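Local coordinates for periplasmic binding protein/LacI transcriptional regulator (Burkholderia multivorans, PDB 4YLE) that probably binds a simple sugar in the periplasm and delivers it to an ABC transporter for uptake, at residues V167-G172 / V198-G203; W205-G210 / N231-I236; V213-L218 / V239-A244. All coordinates share one frame; numbering follows the deposited sequence.

Contact 1. Residues V167-G172 / V198-G203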
# COMPACT_ATOMS: atom_id res chain seq x y z
N VAL A 167 18.37 -10.39 -10.13
CA VAL A 167 16.94 -10.19 -9.90
C VAL A 167 16.52 -8.78 -10.31
O VAL A 167 17.36 -7.89 -10.41
CB VAL A 167 16.59 -10.47 -8.41
CG1 VAL A 167 17.23 -11.80 -7.99
CG2 VAL A 167 17.11 -9.34 -7.53
N GLY A 168 15.22 -8.60 -10.55
CA GLY A 168 14.64 -7.31 -10.84
C GLY A 168 13.60 -6.98 -9.82
O GLY A 168 12.94 -7.86 -9.28
N ILE A 169 13.47 -5.68 -9.52
CA ILE A 169 12.45 -5.17 -8.61
C ILE A 169 11.41 -4.37 -9.40
O ILE A 169 11.74 -3.41 -10.11
CB ILE A 169 13.06 -4.30 -7.51
CG1 ILE A 169 14.04 -5.15 -6.71
CG2 ILE A 169 11.98 -3.70 -6.59
CD1 ILE A 169 14.81 -4.39 -5.62
N VAL A 170 10.17 -4.80 -9.29
CA VAL A 170 9.03 -4.11 -9.88
C VAL A 170 8.38 -3.28 -8.76
O VAL A 170 7.79 -3.82 -7.84
CB VAL A 170 8.03 -5.08 -10.51
CG1 VAL A 170 6.97 -4.29 -11.30
CG2 VAL A 170 8.74 -6.04 -11.42
N GLU A 171 8.54 -1.96 -8.87
CA GLU A 171 8.23 -1.02 -7.81
C GLU A 171 6.85 -0.40 -7.95
O GLU A 171 6.30 -0.33 -9.04
CB GLU A 171 9.32 0.05 -7.86
CG GLU A 171 9.19 1.23 -7.03
CD GLU A 171 10.48 1.99 -7.13
OE1 GLU A 171 10.63 2.85 -8.03
OE2 GLU A 171 11.36 1.65 -6.34
N GLY A 172 6.27 0.03 -6.84
CA GLY A 172 5.02 0.80 -6.91
C GLY A 172 5.25 2.21 -7.47
O GLY A 172 6.32 2.54 -7.99
N VAL A 198 19.57 -6.09 -10.83
CA VAL A 198 20.01 -5.52 -12.10
C VAL A 198 19.05 -4.48 -12.68
O VAL A 198 19.42 -3.75 -13.59
CB VAL A 198 20.26 -6.65 -13.13
CG1 VAL A 198 21.37 -7.52 -12.59
CG2 VAL A 198 18.98 -7.45 -13.39
N SER A 199 17.84 -4.40 -12.14
CA SER A 199 16.85 -3.48 -12.69
C SER A 199 15.82 -3.11 -11.63
O SER A 199 15.40 -3.98 -10.88
CB SER A 199 16.15 -4.10 -13.91
OG SER A 199 15.43 -3.12 -14.63
N VAL A 200 15.47 -1.83 -11.55
CA VAL A 200 14.37 -1.38 -10.70
C VAL A 200 13.53 -0.46 -11.55
O VAL A 200 14.04 0.55 -12.04
CB VAL A 200 14.87 -0.64 -9.42
CG1 VAL A 200 13.69 -0.18 -8.56
CG2 VAL A 200 15.76 -1.54 -8.58
N GLN A 201 12.26 -0.82 -11.75
CA GLN A 201 11.33 -0.07 -12.57
C GLN A 201 9.94 -0.08 -11.96
O GLN A 201 9.53 -1.05 -11.33
CB GLN A 201 11.26 -0.64 -13.99
CG GLN A 201 12.60 -0.71 -14.73
CD GLN A 201 12.47 -1.43 -16.06
OE1 GLN A 201 11.59 -1.11 -16.86
NE2 GLN A 201 13.34 -2.42 -16.29
N SER A 202 9.21 1.00 -12.18
CA SER A 202 7.87 1.10 -11.61
C SER A 202 6.79 0.49 -12.50
O SER A 202 6.68 0.80 -13.69
CB SER A 202 7.52 2.56 -11.33
OG SER A 202 6.21 2.67 -10.80
N GLY A 203 5.99 -0.37 -11.89
CA GLY A 203 4.80 -0.90 -12.50
C GLY A 203 3.55 -0.17 -12.00
O GLY A 203 2.45 -0.62 -12.27
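I169 and V200 face each other on one side of two neighbouring parallel strands, I169 CB packing 4.0 Å from V200 CG2. On the same face V200 turns its other methyl towards E171: CG1, anti to the backbone N (chi1 -180°), lies 3.7 Å from E171 OE2, and the two side chains cross obliquely. The carboxylate of E171 thus rests on a methyl while its polar needs are met by T183 at OE2 and S174 at OE1. Helix 177-193 packs on this face, where I169 meets T183, F186 and Q187. V170 and Q201 point to the other face, against helix 207-220, where both touch V213; there Q201 NE2 reaches back along its own strand to S199 OG (2.8 Å), which lies in the amide plane. Between the strands I169 N donates to S199 O, Q201 N to I169 O, and E171 N to Q201 O at 2.8 Å. Where the strands end, G203 N still bonds to E171 O, and S202 OG, anti to its backbone N, donates to G172 O at 2.8 Å from well above the carbonyl plane. This hydroxyl also bonds to E204 N, so it links the exits of the two strands. The strands, 14° from parallel, belong to the β-α-β unit 166-171, 177-193 and 196-202 in one lobe of a periplasmic binding protein, with 196-202 the outermost strand of the parallel sheet and 166-171 next to it.

Contact 2. Residues W205-G210 / N231-I236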
# COMPACT_ATOMS: atom_id res chain seq x y z
N TRP A 205 1.81 0.09 -9.45
CA TRP A 205 0.90 -0.69 -8.62
C TRP A 205 -0.09 -1.51 -9.43
O TRP A 205 -0.96 -2.16 -8.84
CB TRP A 205 0.10 0.19 -7.65
CG TRP A 205 0.84 0.99 -6.62
CD1 TRP A 205 0.69 2.33 -6.39
CD2 TRP A 205 1.77 0.51 -5.62
NE1 TRP A 205 1.48 2.71 -5.33
CE2 TRP A 205 2.14 1.62 -4.84
CE3 TRP A 205 2.32 -0.74 -5.33
CZ2 TRP A 205 3.04 1.52 -3.78
CZ3 TRP A 205 3.21 -0.84 -4.26
CH2 TRP A 205 3.56 0.28 -3.50
N GLU A 206 0.03 -1.47 -10.75
CA GLU A 206 -0.96 -2.06 -11.65
C GLU A 206 -0.51 -3.38 -12.29
O GLU A 206 0.67 -3.60 -12.57
CB GLU A 206 -1.31 -1.08 -12.78
CG GLU A 206 -1.76 0.32 -12.32
CD GLU A 206 -3.19 0.43 -11.81
OE1 GLU A 206 -3.90 -0.59 -11.61
OE2 GLU A 206 -3.62 1.59 -11.60
N ILE A 207 -1.49 -4.24 -12.55
CA ILE A 207 -1.25 -5.52 -13.20
C ILE A 207 -0.60 -5.35 -14.56
O ILE A 207 0.43 -5.98 -14.87
CB ILE A 207 -2.56 -6.32 -13.38
CG1 ILE A 207 -3.17 -6.62 -12.01
CG2 ILE A 207 -2.30 -7.59 -14.16
CD1 ILE A 207 -4.53 -7.35 -12.06
N ASP A 208 -1.18 -4.50 -15.41
CA ASP A 208 -0.67 -4.50 -16.77
C ASP A 208 0.65 -3.72 -16.88
O ASP A 208 1.54 -4.14 -17.60
CB ASP A 208 -1.72 -4.00 -17.76
CG ASP A 208 -2.38 -2.73 -17.35
OD1 ASP A 208 -1.97 -2.14 -16.32
OD2 ASP A 208 -3.33 -2.33 -18.06
N LYS A 209 0.80 -2.61 -16.17
CA LYS A 209 2.11 -1.95 -16.15
C LYS A 209 3.17 -2.88 -15.50
O LYS A 209 4.30 -2.94 -15.99
CB LYS A 209 2.01 -0.61 -15.44
CG LYS A 209 3.30 0.20 -15.45
CD LYS A 209 3.61 0.79 -16.79
CE LYS A 209 4.90 1.58 -16.72
NZ LYS A 209 5.29 2.15 -18.03
N GLY A 210 2.81 -3.61 -14.43
CA GLY A 210 3.70 -4.60 -13.84
C GLY A 210 4.13 -5.66 -14.84
O GLY A 210 5.33 -6.04 -14.90
N ASN A 231 3.67 -5.06 -5.04
CA ASN A 231 2.33 -5.50 -4.59
C ASN A 231 1.90 -6.73 -5.38
O ASN A 231 2.56 -7.10 -6.35
CB ASN A 231 1.32 -4.34 -4.65
CG ASN A 231 0.84 -4.02 -6.02
OD1 ASN A 231 1.43 -4.44 -7.01
ND2 ASN A 231 -0.27 -3.28 -6.11
N ASP A 232 0.85 -7.38 -4.92
CA ASP A 232 0.38 -8.60 -5.53
C ASP A 232 -0.15 -8.36 -6.95
O ASP A 232 0.00 -9.23 -7.82
CB ASP A 232 -0.70 -9.24 -4.69
CG ASP A 232 -0.14 -10.02 -3.47
OD1 ASP A 232 1.09 -10.17 -3.32
OD2 ASP A 232 -0.98 -10.47 -2.65
N ASN A 233 -0.77 -7.21 -7.19
CA ASN A 233 -1.28 -6.95 -8.54
C ASN A 233 -0.12 -6.92 -9.54
O ASN A 233 -0.21 -7.52 -10.64
CB ASN A 233 -2.08 -5.65 -8.59
CG ASN A 233 -3.51 -5.85 -8.16
OD1 ASN A 233 -4.01 -7.00 -8.15
ND2 ASN A 233 -4.19 -4.76 -7.87
N MSE A 234 0.98 -6.27 -9.16
CA MSE A 234 2.13 -6.28 -10.06
C MSE A 234 2.70 -7.68 -10.17
O MSE A 234 3.17 -8.05 -11.26
CB MSE A 234 3.17 -5.28 -9.61
CG MSE A 234 2.74 -3.88 -9.92
SE MSE A 234 4.03 -2.52 -9.53
CE MSE A 234 4.41 -3.04 -7.70
N ALA A 235 2.66 -8.45 -9.08
CA ALA A 235 3.12 -9.83 -9.10
C ALA A 235 2.29 -10.68 -10.06
O ALA A 235 2.85 -11.53 -10.74
CB ALA A 235 3.10 -10.43 -7.73
N ILE A 236 0.97 -10.45 -10.11
CA ILE A 236 0.10 -11.15 -11.05
C ILE A 236 0.55 -10.82 -12.46
O ILE A 236 0.65 -11.70 -13.31
CB ILE A 236 -1.39 -10.77 -10.83
CG1 ILE A 236 -1.87 -11.37 -9.51
CG2 ILE A 236 -2.26 -11.20 -12.00
CD1 ILE A 236 -3.24 -10.86 -9.04
O HOH W 1 -3.56 -2.05 -8.17
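W205 and E206 lead into helix 207-220, with E206 at its N-cap, and pass close to the first turn of helix 232-244, whose N-cap is N231; the backbones come nearest at G210 and M234, with CA atoms 4.4 Å apart. G210 has no side chain, and selenomethionine M234 packs directly on its CA. The amide of N231 works at both ends. Its OD1 accepts from M234 N (2.9 Å), the donor standing above the carbonyl plane, which caps the helix; its ND2 donates nearly straight to W205 O (3.0 Å), with that oxygen near the amide plane, and also bonds to the unknown ligand. Chi1 of 77° sets CG between the backbone N and carbonyl carbon, where it meets the edge of the W205 indole at CE3 (3.7 Å); ring and amide planes stand 54° apart. W205 O takes a second bond from a water that in turn accepts from N233 ND2 (2.8 Å). Beside this, the M234 selenium lies 3.4 Å from W205 N, the chain bending at chi3 (-51°) to bring CE to 3.9 Å from W205 CE3. Farther out, I207 CG1 packs on N233 CB and O. An Asn that caps a helix while bonding W205 O and a bound unknown molecule is consistent with the wall of the interlobe cleft in which periplasmic binding proteins hold their ligand.

Contact 3. Residues V213-L218 / V239-A244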
# COMPACT_ATOMS: atom_id res chain seq x y z
N VAL A 213 6.65 -4.14 -17.45
CA VAL A 213 7.98 -4.09 -16.81
C VAL A 213 8.64 -5.45 -16.63
O VAL A 213 9.82 -5.60 -16.94
CB VAL A 213 7.86 -3.40 -15.43
CG1 VAL A 213 9.16 -3.52 -14.61
CG2 VAL A 213 7.50 -1.94 -15.67
N ALA A 214 7.91 -6.42 -16.10
CA ALA A 214 8.45 -7.77 -15.91
C ALA A 214 8.92 -8.34 -17.26
O ALA A 214 9.98 -8.96 -17.36
CB ALA A 214 7.40 -8.69 -15.28
N SER A 215 8.11 -8.13 -18.29
CA SER A 215 8.43 -8.63 -19.62
C SER A 215 9.70 -8.00 -20.16
O SER A 215 10.54 -8.69 -20.76
CB SER A 215 7.26 -8.40 -20.56
OG SER A 215 6.23 -9.36 -20.29
N ALA A 216 9.84 -6.69 -19.95
CA ALA A 216 11.04 -5.99 -20.37
C ALA A 216 12.25 -6.55 -19.62
O ALA A 216 13.30 -6.75 -20.22
CB ALA A 216 10.91 -4.50 -20.14
N MSE A 217 12.11 -6.79 -18.31
CA MSE A 217 13.24 -7.25 -17.52
C MSE A 217 13.68 -8.66 -17.95
O MSE A 217 14.87 -8.93 -18.04
CB MSE A 217 12.89 -7.24 -16.03
CG MSE A 217 12.87 -5.89 -15.48
SE MSE A 217 12.26 -6.02 -13.63
CE MSE A 217 12.50 -4.10 -13.24
N LEU A 218 12.72 -9.55 -18.18
CA LEU A 218 13.01 -10.89 -18.67
C LEU A 218 13.70 -10.83 -20.03
O LEU A 218 14.63 -11.60 -20.32
CB LEU A 218 11.73 -11.73 -18.75
CG LEU A 218 11.13 -12.03 -17.38
CD1 LEU A 218 9.67 -12.44 -17.54
CD2 LEU A 218 11.89 -13.12 -16.66
N VAL A 239 3.82 -12.82 -13.02
CA VAL A 239 3.49 -14.22 -13.28
C VAL A 239 3.07 -14.44 -14.75
O VAL A 239 3.57 -15.36 -15.42
CB VAL A 239 2.35 -14.71 -12.30
CG1 VAL A 239 1.69 -15.99 -12.79
CG2 VAL A 239 2.94 -14.92 -10.96
N SER A 240 2.23 -13.56 -15.29
CA SER A 240 1.89 -13.62 -16.71
C SER A 240 3.10 -13.45 -17.62
O SER A 240 3.20 -14.11 -18.67
CB SER A 240 0.86 -12.55 -17.06
OG SER A 240 -0.37 -12.83 -16.41
N ALA A 241 4.00 -12.55 -17.26
CA ALA A 241 5.16 -12.30 -18.10
C ALA A 241 6.10 -13.51 -18.08
O ALA A 241 6.67 -13.88 -19.12
CB ALA A 241 5.90 -11.02 -17.64
N VAL A 242 6.27 -14.11 -16.91
CA VAL A 242 7.13 -15.28 -16.76
C VAL A 242 6.57 -16.42 -17.61
O VAL A 242 7.31 -17.03 -18.35
CB VAL A 242 7.26 -15.69 -15.27
CG1 VAL A 242 7.93 -17.03 -15.12
CG2 VAL A 242 8.06 -14.65 -14.51
N ARG A 243 5.27 -16.68 -17.49
CA ARG A 243 4.61 -17.70 -18.34
C ARG A 243 4.83 -17.41 -19.83
O ARG A 243 5.17 -18.31 -20.60
CB ARG A 243 3.12 -17.75 -18.02
CG ARG A 243 2.36 -18.86 -18.83
CD ARG A 243 0.84 -18.65 -18.80
NE ARG A 243 0.04 -19.79 -19.31
CZ ARG A 243 -0.45 -19.90 -20.55
NH1 ARG A 243 -0.24 -18.96 -21.46
NH2 ARG A 243 -1.17 -20.97 -20.89
N ALA A 244 4.64 -16.17 -20.25
CA ALA A 244 4.73 -15.82 -21.67
C ALA A 244 6.16 -16.02 -22.20
O ALA A 244 6.37 -16.25 -23.40
CB ALA A 244 4.28 -14.41 -21.88
O HOH W 2 7.28 -12.07 -21.06
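Two helix segments, 213-218 and 239-244, run in the same general sense with axes 8.4 Å apart and crossing at -39°, S215 and A241 bringing their CA atoms to 5.1 Å. A241 sits at the middle of the contact, its CB aimed at the partner helix. That methyl meets A214 CB at 3.6 Å and also S215 OG at 3.1 Å, a short contact; small residues let the helices approach this closely. The S215 hydroxyl lies anti to the carbonyl carbon (chi1 -76°) and bonds to N211 O one turn back in its own helix. It also shares a water with A241 O, to which the water donates at 2.7 Å, so the backbone carbonyl is bridged across the interface. These helices are successive ones in the α/β lobe, helix 207-220 preceding strand 226-229 and helix 232-244 following it, and both lie on that strand: A214 and V242 each touch L227. L218 closes the far end of the contact. Its CD1 branch lies against the A241 backbone, 3.7 Å from O, and reaches V242 CG2 at 4.1 Å, while its side chain also packs on L224 in the loop before strand 226-229.

The three contacts follow one run of chain through the same lobe. Contact 1 pairs the sheet strands; strand 196-202 then passes into helix 207-220, which contacts 2 and 3 share with helix 232-244 at successive levels, their centres 11 Å apart. Contact 2 rests on the strand ends of contact 1: M234 SE lies 3.2 Å from E171 O. Segment 213-218 also touches contact 1: M217 CE is 3.3 Å from I169 O. The unknown bound molecule lies about 3 Å from the N231 side chain of contact 2 (nearest atoms), while G172 of contact 1 is farther from it. The centre of contact 3 lies about 22 Å from the centre of the chain, against about 16 and 12 Å for contacts 1 and 2.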